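Local coordinates for protein TarM (Staphylococcus aureus subsp. aureus 21178, PDB 4X7M) that belongs to the GT-B clan of glycosyltransferases, with two parallel-sheet domains, and holds uridine-5'-diphosphate in this model, at residues Met327-Arg332 with Gly358-Lys363; Val321-Arg326 with Leu395-Ser400; Lys3-Val8 with Lys219-Ile224. The protein carries 1 engineered substitution. All blocks are in the same frame, centred on the assembly; numbering follows the deposited sequence.

Contact 1 (Met327-Arg332 with Gly358-Lys363); sequences MVPTKR and GSVKDK. With UDP (uridine-5'-diphosphate), chain C.
M327 and V360 meet through both backbone and side chain. V360 N donates to M327 O at 3.2 Å, a nearly straight bond at the hydrogen (162°), although the donor is tilted 35° from the carbonyl plane. The same oxygen lies against G358, whose CA makes a CH...O contact with it. G358 O and K361 N close a type I turn, and this turn brings the amide of V360 round to face M327. V360 then uses its two methyls separately. CG2, set between its own backbone N and carbonyl carbon, rests on the M327 carbonyl and meets M327 CG at 3.7 Å. CG1, on the other branch, reaches past V328 C to the pyrrolidine ring of P329, where it approaches P329 CD at 3.8 Å. S359 OG comes to the same ring carbon, P329 CD, at 3.7 Å, so the ring is touched by both a methyl and a hydroxyl of the turn. The M327 chain is bent at chi2 (103°) and runs slantwise across K361, where its CE lands on K361 CG at 3.7 Å. K361 continues fully extended from there, carrying its ammonium away from the methionine. K331, in the 3-10 segment 329-331, takes no part in this packing and sends its ammonium to the ligand: K331 NZ donates to UDP O3A at 3.1 Å and more weakly to UDP O1B, and it also forms a salt bridge with E403, which would help balance its charge. The contact thus joins the loop after strand 320-324 to the turn that leads into helix 361-370. R332 is the N-cap residue of helix 333-346, and I333 of that helix packs against both M327 and V360.

Contact 2 (Val321-Arg326 with Leu395-Ser400); sequences VGHISR and LVVSTS. With UDP (uridine-5'-diphosphate), chain C.
Two neighbouring parallel strands, 320-324 and 395-398, meet at the middle of the six-stranded Rossmann-like sheet of the UDP-binding domain, as expected of a GT-B fold. G322 is gripped through both its N-H and its carbonyl: G322 N donates to L395 O at 3.0 Å, and V397 N donates to G322 O at 3.1 Å. On one face V321 CG1, anti to its backbone nitrogen (chi1 -177°), touches L395 CD1 at 3.8 Å and V397 CG1 at 3.7 Å. Beyond the last bridge a side chain carries on the pairing. H323 ND1 donates to V397 O at 3.2 Å; the oxygen lies in the ring plane, but the nitrogen stands 42° out of the carbonyl plane. The other ring nitrogen, H323 NE2, makes a weak, bent bond to S325 OG. Past the strand end, R326 holds the beta-phosphate edge-on with two bonds, R326 NE to UDP O2B at 2.9 Å and R326 NH2 to UDP O1B at 2.8 Å, while I324 CG2 packs on the uracil. Strand 351-355 pairs with the other edge of 320-324, helix 333-346 packs on H323 and V397, helix 446-457 on L395 and V397, and helix 386-391 on I324 and V396.

Contact 3 (Lys3-Val8 with Lys219-Ile224); sequences KIFMMV and KDSIMI
I4, I222 and I224 form the apolar centre on one face of this parallel pair. I4 divides its branches between two partners: I4 CG1 meets I222 CB at 3.8 Å, while I4 CG2, anti to the backbone nitrogen, turns to I224 CD1 at 3.7 Å. On the opposite face M7, bent at both chi2 and chi3, curls its methyl back over the neighbouring strand until M7 CE touches M223 CG at 3.7 Å. The ring of F5 stands on this face too, its edge near I222 O. Between the faces runs an unbroken ladder of five backbone bonds, including F5 N to I222 O at 2.8 Å and I224 N to F5 O at 2.8 Å. At its outer end K3 N donates to D220 O at 2.8 Å, just before the second strand begins, and S221 OG is satisfied by K216 O. Strands 36-40 and 243-247 continue the sheet on either side. With its peptide groups paired along the ladder and its side chains mostly aliphatic or thioether, the contact is a buried, largely apolar strand pair of the N-terminal Rossmann-like domain, with polar groups kept to the end where the strands start.

How the contacts relate
Contact 3 comes first along the chain and closes before the other two open; it lies in the seven-stranded parallel sheet of one Rossmann-like domain. Contact 2 lies within the six-stranded parallel sheet of the other, and contact 1, nested in the loop that contact 2 closes, joins the segments following strands 320-324 and 351-355 of that sheet. Their centres are 13 Å apart and they touch directly, T399 OG1 probably hydrogen-bonding to the carbonyl oxygens of both K331 and R332. Both reach UDP through the end of strand 320-324 and the loop that follows it. Contact 3 is centred about 34 to 35 Å from them, in keeping with the two-domain build of GT-B proteins.

Contact 1 (Met327-Arg332 with Gly358-Lys363)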
loop_
_atom_site.group_PDB
_atom_site.type_symbol
_atom_site.label_atom_id
_atom_site.label_comp_id
_atom_site.label_asym_id
_atom_site.label_seq_id
_atom_site.Cartn_x
_atom_site.Cartn_y
_atom_site.Cartn_z
ATOM N N MET A 327 -5.592 4.085 -12.486
ATOM C CA MET A 327 -6.130 5.264 -13.160
ATOM C C MET A 327 -6.125 6.476 -12.199
ATOM O O MET A 327 -7.193 6.893 -11.760
ATOM C CB MET A 327 -7.557 4.962 -13.580
ATOM C CG MET A 327 -7.826 5.198 -14.989
ATOM S SD MET A 327 -7.855 3.628 -15.793
ATOM C CE MET A 327 -8.890 3.995 -17.064
ATOM N N VAL A 328 -4.927 7.063 -11.910
ATOM C CA VAL A 328 -4.746 8.194 -10.980
ATOM C C VAL A 328 -4.131 9.438 -11.617
ATOM O O VAL A 328 -3.477 9.317 -12.653
ATOM C CB VAL A 328 -4.009 7.767 -9.681
ATOM C CG1 VAL A 328 -4.772 6.669 -8.940
ATOM C CG2 VAL A 328 -2.548 7.372 -9.940
ATOM N N PRO A 329 -4.339 10.656 -11.053
ATOM C CA PRO A 329 -3.788 11.877 -11.703
ATOM C C PRO A 329 -2.294 11.927 -12.023
ATOM O O PRO A 329 -1.970 12.454 -13.073
ATOM C CB PRO A 329 -4.213 13.016 -10.774
ATOM C CG PRO A 329 -5.423 12.485 -10.064
ATOM C CD PRO A 329 -5.134 11.013 -9.855
ATOM N N THR A 330 -1.395 11.382 -11.164
ATOM C CA THR A 330 0.087 11.403 -11.381
ATOM C C THR A 330 0.539 10.658 -12.658
ATOM O O THR A 330 1.578 11.014 -13.233
ATOM C CB THR A 330 0.861 10.882 -10.150
ATOM O OG1 THR A 330 0.396 9.567 -9.839
ATOM C CG2 THR A 330 0.720 11.765 -8.921
ATOM N N LYS A 331 -0.254 9.625 -13.090
ATOM C CA LYS A 331 -0.066 8.784 -14.285
ATOM C C LYS A 331 -0.292 9.544 -15.578
ATOM O O LYS A 331 0.169 9.109 -16.638
ATOM C CB LYS A 331 -1.019 7.577 -14.243
ATOM C CG LYS A 331 -0.767 6.627 -13.072
ATOM C CD LYS A 331 0.609 6.011 -13.125
ATOM C CE LYS A 331 0.874 5.035 -12.022
ATOM N NZ LYS A 331 2.308 4.614 -12.049
ATOM N N ARG A 332 -1.033 10.679 -15.484
ATOM C CA ARG A 332 -1.408 11.605 -16.555
ATOM C C ARG A 332 -1.995 10.903 -17.757
ATOM O O ARG A 332 -1.499 11.040 -18.877
ATOM C CB ARG A 332 -0.252 12.547 -16.942
ATOM C CG ARG A 332 0.261 13.463 -15.830
ATOM C CD ARG A 332 -0.727 14.461 -15.235
ATOM N NE ARG A 332 -1.412 15.283 -16.240
ATOM C CZ ARG A 332 -0.961 16.448 -16.698
ATOM N NH1 ARG A 332 0.203 16.932 -16.278
ATOM N NH2 ARG A 332 -1.656 17.125 -17.598
ATOM N N GLY A 358 -9.631 3.705 -11.305
ATOM C CA GLY A 358 -9.353 4.822 -10.409
ATOM C C GLY A 358 -10.124 6.086 -10.713
ATOM O O GLY A 358 -10.925 6.132 -11.654
ATOM N N SER A 359 -9.826 7.143 -9.924
ATOM C CA SER A 359 -10.449 8.463 -9.929
ATOM C C SER A 359 -10.578 9.145 -11.283
ATOM O O SER A 359 -11.614 9.751 -11.546
ATOM C CB SER A 359 -9.792 9.370 -8.884
ATOM O OG SER A 359 -8.665 10.103 -9.345
ATOM N N VAL A 360 -9.552 9.048 -12.147
ATOM C CA VAL A 360 -9.577 9.689 -13.472
ATOM C C VAL A 360 -10.444 8.959 -14.521
ATOM O O VAL A 360 -10.812 9.583 -15.515
ATOM C CB VAL A 360 -8.156 10.043 -14.024
ATOM C CG1 VAL A 360 -7.314 10.818 -13.009
ATOM C CG2 VAL A 360 -7.407 8.802 -14.486
ATOM N N LYS A 361 -10.730 7.652 -14.321
ATOM C CA LYS A 361 -11.465 6.774 -15.249
ATOM C C LYS A 361 -12.651 7.416 -16.000
ATOM O O LYS A 361 -12.707 7.303 -17.223
ATOM C CB LYS A 361 -11.821 5.427 -14.591
ATOM C CG LYS A 361 -12.252 4.313 -15.555
ATOM C CD LYS A 361 -12.368 2.968 -14.821
ATOM C CE LYS A 361 -12.882 1.817 -15.670
ATOM N NZ LYS A 361 -12.921 0.536 -14.889
ATOM N N ASP A 362 -13.553 8.127 -15.294
ATOM C CA ASP A 362 -14.705 8.799 -15.925
ATOM C C ASP A 362 -14.262 10.011 -16.738
ATOM O O ASP A 362 -14.760 10.211 -17.849
ATOM C CB ASP A 362 -15.763 9.210 -14.888
ATOM C CG ASP A 362 -16.258 8.077 -14.015
ATOM O OD1 ASP A 362 -15.498 7.645 -13.110
ATOM O OD2 ASP A 362 -17.413 7.641 -14.211
ATOM N N LYS A 363 -13.298 10.809 -16.205
ATOM C CA LYS A 363 -12.750 11.997 -16.880
ATOM C C LYS A 363 -11.995 11.644 -18.165
ATOM O O LYS A 363 -11.924 12.474 -19.063
ATOM C CB LYS A 363 -11.844 12.818 -15.937
ATOM C CG LYS A 363 -11.963 14.314 -16.187
ATOM C CD LYS A 363 -10.788 14.900 -16.980
ATOM C CE LYS A 363 -11.166 16.145 -17.766
ATOM N NZ LYS A 363 -11.946 15.811 -18.989
HETATM N N1 UDP C . -1.713 -3.390 -12.005
HETATM C C2 UDP C . -2.403 -4.551 -12.332
HETATM N N3 UDP C . -3.597 -4.349 -12.994
HETATM C C4 UDP C . -4.193 -3.132 -13.291
HETATM C C5 UDP C . -3.458 -1.983 -12.851
HETATM C C6 UDP C . -2.261 -2.141 -12.253
HETATM O O2 UDP C . -2.057 -5.664 -11.969
HETATM O O4 UDP C . -5.277 -3.107 -13.898
HETATM C "C1'" UDP C . -0.329 -3.498 -11.437
HETATM C "C2'" UDP C . 0.792 -3.592 -12.470
HETATM O "O2'" UDP C . 0.981 -4.896 -13.000
HETATM C "C3'" UDP C . 1.990 -3.192 -11.607
HETATM C "C4'" UDP C . 1.406 -2.108 -10.703
HETATM O "O4'" UDP C . -0.031 -2.319 -10.706
HETATM O "O3'" UDP C . 2.444 -4.260 -10.780
HETATM C "C5'" UDP C . 1.754 -0.683 -11.070
HETATM O "O5'" UDP C . 3.160 -0.378 -10.824
HETATM P PA UDP C . 3.800 1.096 -10.933
HETATM O O1A UDP C . 4.037 1.478 -12.348
HETATM O O2A UDP C . 5.120 1.231 -10.150
HETATM O O3A UDP C . 2.772 2.098 -10.321
HETATM P PB UDP C . 2.027 2.306 -8.918
HETATM O O1B UDP C . 1.813 3.809 -8.797
HETATM O O2B UDP C . 0.714 1.522 -8.933
HETATM O O3B UDP C . 2.859 1.835 -7.802
#

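Contact 2 (Val321-Arg326 with Leu395-Ser400)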
loop_
_atom_site.group_PDB
_atom_site.type_symbol
_atom_site.label_atom_id
_atom_site.label_comp_id
_atom_site.label_asym_id
_atom_site.label_seq_id
_atom_site.Cartn_x
_atom_site.Cartn_y
_atom_site.Cartn_z
ATOM N N VAL A 321 -0.689 -0.611 -28.456
ATOM C CA VAL A 321 0.083 0.116 -27.443
ATOM C C VAL A 321 -0.603 -0.143 -26.101
ATOM O O VAL A 321 -1.815 0.023 -25.977
ATOM C CB VAL A 321 0.183 1.635 -27.769
ATOM C CG1 VAL A 321 1.064 2.366 -26.748
ATOM C CG2 VAL A 321 0.706 1.863 -29.191
ATOM N N GLY A 322 0.174 -0.547 -25.109
ATOM C CA GLY A 322 -0.364 -0.849 -23.792
ATOM C C GLY A 322 -0.023 0.103 -22.668
ATOM O O GLY A 322 1.055 0.694 -22.635
ATOM N N HIS A 323 -0.944 0.217 -21.712
ATOM C CA HIS A 323 -0.821 1.039 -20.517
ATOM C C HIS A 323 -1.560 0.344 -19.368
ATOM O O HIS A 323 -2.781 0.219 -19.400
ATOM C CB HIS A 323 -1.360 2.456 -20.763
ATOM C CG HIS A 323 -1.141 3.351 -19.586
ATOM N ND1 HIS A 323 0.066 3.991 -19.384
ATOM C CD2 HIS A 323 -1.952 3.613 -18.541
ATOM C CE1 HIS A 323 -0.063 4.651 -18.244
ATOM N NE2 HIS A 323 -1.254 4.441 -17.694
ATOM N N ILE A 324 -0.806 -0.154 -18.383
ATOM C CA ILE A 324 -1.340 -0.851 -17.216
ATOM C C ILE A 324 -0.912 -0.091 -15.962
ATOM O O ILE A 324 0.261 -0.124 -15.591
ATOM C CB ILE A 324 -0.954 -2.367 -17.133
ATOM C CG1 ILE A 324 -1.137 -3.088 -18.469
ATOM C CG2 ILE A 324 -1.747 -3.072 -16.004
ATOM C CD1 ILE A 324 -0.527 -4.485 -18.532
ATOM N N SER A 325 -1.877 0.542 -15.286
ATOM C CA SER A 325 -1.613 1.271 -14.044
ATOM C C SER A 325 -2.910 1.492 -13.290
ATOM O O SER A 325 -3.994 1.157 -13.783
ATOM C CB SER A 325 -1.006 2.636 -14.368
ATOM O OG SER A 325 -1.968 3.456 -15.015
ATOM N N ARG A 326 -2.802 2.148 -12.131
ATOM C CA ARG A 326 -3.956 2.642 -11.384
ATOM C C ARG A 326 -4.330 3.948 -12.112
ATOM O O ARG A 326 -3.465 4.793 -12.377
ATOM C CB ARG A 326 -3.571 2.968 -9.926
ATOM C CG ARG A 326 -3.083 1.768 -9.090
ATOM C CD ARG A 326 -2.556 2.189 -7.718
ATOM N NE ARG A 326 -1.414 3.101 -7.831
ATOM C CZ ARG A 326 -1.417 4.383 -7.474
ATOM N NH1 ARG A 326 -2.498 4.926 -6.920
ATOM N NH2 ARG A 326 -0.340 5.134 -7.670
ATOM N N LEU A 395 4.245 -2.443 -27.934
ATOM C CA LEU A 395 5.026 -1.577 -27.066
ATOM C C LEU A 395 4.158 -1.088 -25.912
ATOM O O LEU A 395 2.940 -1.222 -25.947
ATOM C CB LEU A 395 5.679 -0.392 -27.822
ATOM C CG LEU A 395 4.749 0.636 -28.474
ATOM C CD1 LEU A 395 4.764 1.942 -27.718
ATOM C CD2 LEU A 395 5.151 0.895 -29.877
ATOM N N VAL A 396 4.807 -0.517 -24.898
ATOM C CA VAL A 396 4.197 0.048 -23.707
ATOM C C VAL A 396 4.573 1.516 -23.615
ATOM O O VAL A 396 5.611 1.941 -24.107
ATOM C CB VAL A 396 4.507 -0.821 -22.446
ATOM C CG1 VAL A 396 4.303 -0.072 -21.125
ATOM C CG2 VAL A 396 3.677 -2.100 -22.466
ATOM N N VAL A 397 3.673 2.299 -23.077
ATOM C CA VAL A 397 3.818 3.737 -22.950
ATOM C C VAL A 397 3.642 4.221 -21.484
ATOM O O VAL A 397 2.925 3.591 -20.699
ATOM C CB VAL A 397 2.851 4.420 -23.939
ATOM C CG1 VAL A 397 1.395 4.160 -23.560
ATOM C CG2 VAL A 397 3.123 5.910 -24.052
ATOM N N SER A 398 4.291 5.352 -21.137
ATOM C CA SER A 398 4.156 5.998 -19.829
ATOM C C SER A 398 4.160 7.532 -19.969
ATOM O O SER A 398 5.129 8.113 -20.465
ATOM C CB SER A 398 5.245 5.528 -18.884
ATOM O OG SER A 398 5.319 6.331 -17.720
ATOM N N THR A 399 3.043 8.174 -19.572
ATOM C CA THR A 399 2.912 9.639 -19.555
ATOM C C THR A 399 3.038 10.135 -18.130
ATOM O O THR A 399 2.863 11.319 -17.875
ATOM C CB THR A 399 1.587 10.118 -20.155
ATOM O OG1 THR A 399 0.493 9.363 -19.618
ATOM C CG2 THR A 399 1.600 10.100 -21.649
ATOM N N SER A 400 3.311 9.226 -17.200
ATOM C CA SER A 400 3.426 9.515 -15.777
ATOM C C SER A 400 4.445 10.624 -15.515
ATOM O O SER A 400 5.492 10.663 -16.166
ATOM C CB SER A 400 3.778 8.246 -15.013
ATOM O OG SER A 400 3.638 8.462 -13.622
HETATM N N1 UDP C . -1.713 -3.390 -12.005
HETATM C C2 UDP C . -2.403 -4.551 -12.332
HETATM N N3 UDP C . -3.597 -4.349 -12.994
HETATM C C4 UDP C . -4.193 -3.132 -13.291
HETATM C C5 UDP C . -3.458 -1.983 -12.851
HETATM C C6 UDP C . -2.261 -2.141 -12.253
HETATM O O2 UDP C . -2.057 -5.664 -11.969
HETATM O O4 UDP C . -5.277 -3.107 -13.898
HETATM C "C1'" UDP C . -0.329 -3.498 -11.437
HETATM C "C2'" UDP C . 0.792 -3.592 -12.470
HETATM O "O2'" UDP C . 0.981 -4.896 -13.000
HETATM C "C3'" UDP C . 1.990 -3.192 -11.607
HETATM C "C4'" UDP C . 1.406 -2.108 -10.703
HETATM O "O4'" UDP C . -0.031 -2.319 -10.706
HETATM O "O3'" UDP C . 2.444 -4.260 -10.780
HETATM C "C5'" UDP C . 1.754 -0.683 -11.070
HETATM O "O5'" UDP C . 3.160 -0.378 -10.824
HETATM P PA UDP C . 3.800 1.096 -10.933
HETATM O O1A UDP C . 4.037 1.478 -12.348
HETATM O O2A UDP C . 5.120 1.231 -10.150
HETATM O O3A UDP C . 2.772 2.098 -10.321
HETATM P PB UDP C . 2.027 2.306 -8.918
HETATM O O1B UDP C . 1.813 3.809 -8.797
HETATM O O2B UDP C . 0.714 1.522 -8.933
HETATM O O3B UDP C . 2.859 1.835 -7.802
#

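Contact 3 (Lys3-Val8 with Lys219-Ile224)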
loop_
_atom_site.group_PDB
_atom_site.type_symbol
_atom_site.label_atom_id
_atom_site.label_comp_id
_atom_site.label_asym_id
_atom_site.label_seq_id
_atom_site.Cartn_x
_atom_site.Cartn_y
_atom_site.Cartn_z
ATOM N N LYS A 3 17.461 -11.153 11.485
ATOM C CA LYS A 3 16.002 -11.099 11.375
ATOM C C LYS A 3 15.499 -9.707 10.952
ATOM O O LYS A 3 15.991 -8.698 11.461
ATOM C CB LYS A 3 15.328 -11.575 12.672
ATOM C CG LYS A 3 14.236 -12.596 12.406
ATOM C CD LYS A 3 12.924 -12.286 13.136
ATOM C CE LYS A 3 11.890 -13.370 12.904
ATOM N NZ LYS A 3 10.646 -13.156 13.690
ATOM N N ILE A 4 14.522 -9.656 10.025
ATOM C CA ILE A 4 14.003 -8.396 9.504
ATOM C C ILE A 4 12.544 -8.090 9.873
ATOM O O ILE A 4 11.647 -8.944 9.780
ATOM C CB ILE A 4 14.330 -8.185 7.989
ATOM C CG1 ILE A 4 15.838 -8.130 7.749
ATOM C CG2 ILE A 4 13.679 -6.923 7.428
ATOM C CD1 ILE A 4 16.259 -8.319 6.352
ATOM N N PHE A 5 12.331 -6.827 10.271
ATOM C CA PHE A 5 11.051 -6.264 10.658
ATOM C C PHE A 5 10.761 -5.109 9.694
ATOM O O PHE A 5 11.482 -4.107 9.674
ATOM C CB PHE A 5 11.098 -5.813 12.127
ATOM C CG PHE A 5 11.311 -6.951 13.102
ATOM C CD1 PHE A 5 12.593 -7.349 13.466
ATOM C CD2 PHE A 5 10.234 -7.634 13.645
ATOM C CE1 PHE A 5 12.787 -8.415 14.359
ATOM C CE2 PHE A 5 10.431 -8.695 14.536
ATOM C CZ PHE A 5 11.706 -9.076 14.888
ATOM N N MET A 6 9.733 -5.289 8.852
ATOM C CA MET A 6 9.340 -4.331 7.846
ATOM C C MET A 6 8.059 -3.613 8.220
ATOM O O MET A 6 6.999 -4.224 8.308
ATOM C CB MET A 6 9.276 -4.988 6.469
ATOM C CG MET A 6 10.574 -5.651 6.082
ATOM S SD MET A 6 10.673 -6.126 4.360
ATOM C CE MET A 6 9.659 -7.536 4.358
ATOM N N MET A 7 8.168 -2.301 8.446
ATOM C CA MET A 7 7.094 -1.430 8.893
ATOM C C MET A 7 6.296 -0.734 7.831
ATOM O O MET A 7 6.825 -0.156 6.888
ATOM C CB MET A 7 7.604 -0.435 9.926
ATOM C CG MET A 7 7.761 -1.054 11.288
ATOM S SD MET A 7 9.287 -0.610 12.093
ATOM C CE MET A 7 9.881 -2.231 12.518
ATOM N N VAL A 8 4.991 -0.785 8.025
ATOM C CA VAL A 8 3.943 -0.179 7.218
ATOM C C VAL A 8 2.733 -0.032 8.157
ATOM O O VAL A 8 2.591 -0.832 9.085
ATOM C CB VAL A 8 3.641 -0.997 5.924
ATOM C CG1 VAL A 8 2.817 -2.277 6.211
ATOM C CG2 VAL A 8 2.989 -0.119 4.862
ATOM N N LYS A 219 22.467 -6.316 16.924
ATOM C CA LYS A 219 22.945 -5.928 15.589
ATOM C C LYS A 219 22.267 -6.715 14.460
ATOM O O LYS A 219 22.218 -6.223 13.336
ATOM C CB LYS A 219 24.474 -6.123 15.495
ATOM C CG LYS A 219 25.300 -5.511 16.641
ATOM C CD LYS A 219 25.971 -4.194 16.234
ATOM C CE LYS A 219 27.040 -3.770 17.212
ATOM N NZ LYS A 219 27.074 -2.295 17.394
ATOM N N ASP A 220 21.758 -7.933 14.762
ATOM C CA ASP A 220 21.119 -8.850 13.809
ATOM C C ASP A 220 19.619 -8.615 13.618
ATOM O O ASP A 220 18.988 -9.220 12.741
ATOM C CB ASP A 220 21.430 -10.309 14.182
ATOM C CG ASP A 220 22.911 -10.655 14.107
ATOM O OD1 ASP A 220 23.548 -10.358 13.050
ATOM O OD2 ASP A 220 23.435 -11.215 15.093
ATOM N N SER A 221 19.049 -7.743 14.461
ATOM C CA SER A 221 17.664 -7.314 14.390
ATOM C C SER A 221 17.679 -6.076 13.490
ATOM O O SER A 221 18.363 -5.086 13.792
ATOM C CB SER A 221 17.140 -6.966 15.779
ATOM O OG SER A 221 16.707 -8.113 16.496
ATOM N N ILE A 222 16.997 -6.169 12.341
ATOM C CA ILE A 222 16.937 -5.088 11.356
ATOM C C ILE A 222 15.523 -4.572 11.222
ATOM O O ILE A 222 14.583 -5.343 10.993
ATOM C CB ILE A 222 17.514 -5.523 9.985
ATOM C CG1 ILE A 222 18.986 -5.938 10.084
ATOM C CG2 ILE A 222 17.341 -4.448 8.942
ATOM C CD1 ILE A 222 19.203 -7.306 9.562
ATOM N N MET A 223 15.390 -3.254 11.356
ATOM C CA MET A 223 14.126 -2.559 11.175
ATOM C C MET A 223 14.192 -1.786 9.844
ATOM O O MET A 223 15.048 -0.916 9.672
ATOM C CB MET A 223 13.867 -1.597 12.330
ATOM C CG MET A 223 13.456 -2.279 13.596
ATOM S SD MET A 223 13.035 -1.092 14.874
ATOM C CE MET A 223 14.703 -0.797 15.590
ATOM N N ILE A 224 13.310 -2.144 8.898
ATOM C CA ILE A 224 13.153 -1.492 7.606
ATOM C C ILE A 224 11.767 -0.820 7.627
ATOM O O ILE A 224 10.753 -1.498 7.748
ATOM C CB ILE A 224 13.299 -2.469 6.405
ATOM C CG1 ILE A 224 14.592 -3.300 6.499
ATOM C CG2 ILE A 224 13.187 -1.698 5.059
ATOM C CD1 ILE A 224 14.900 -4.215 5.251
#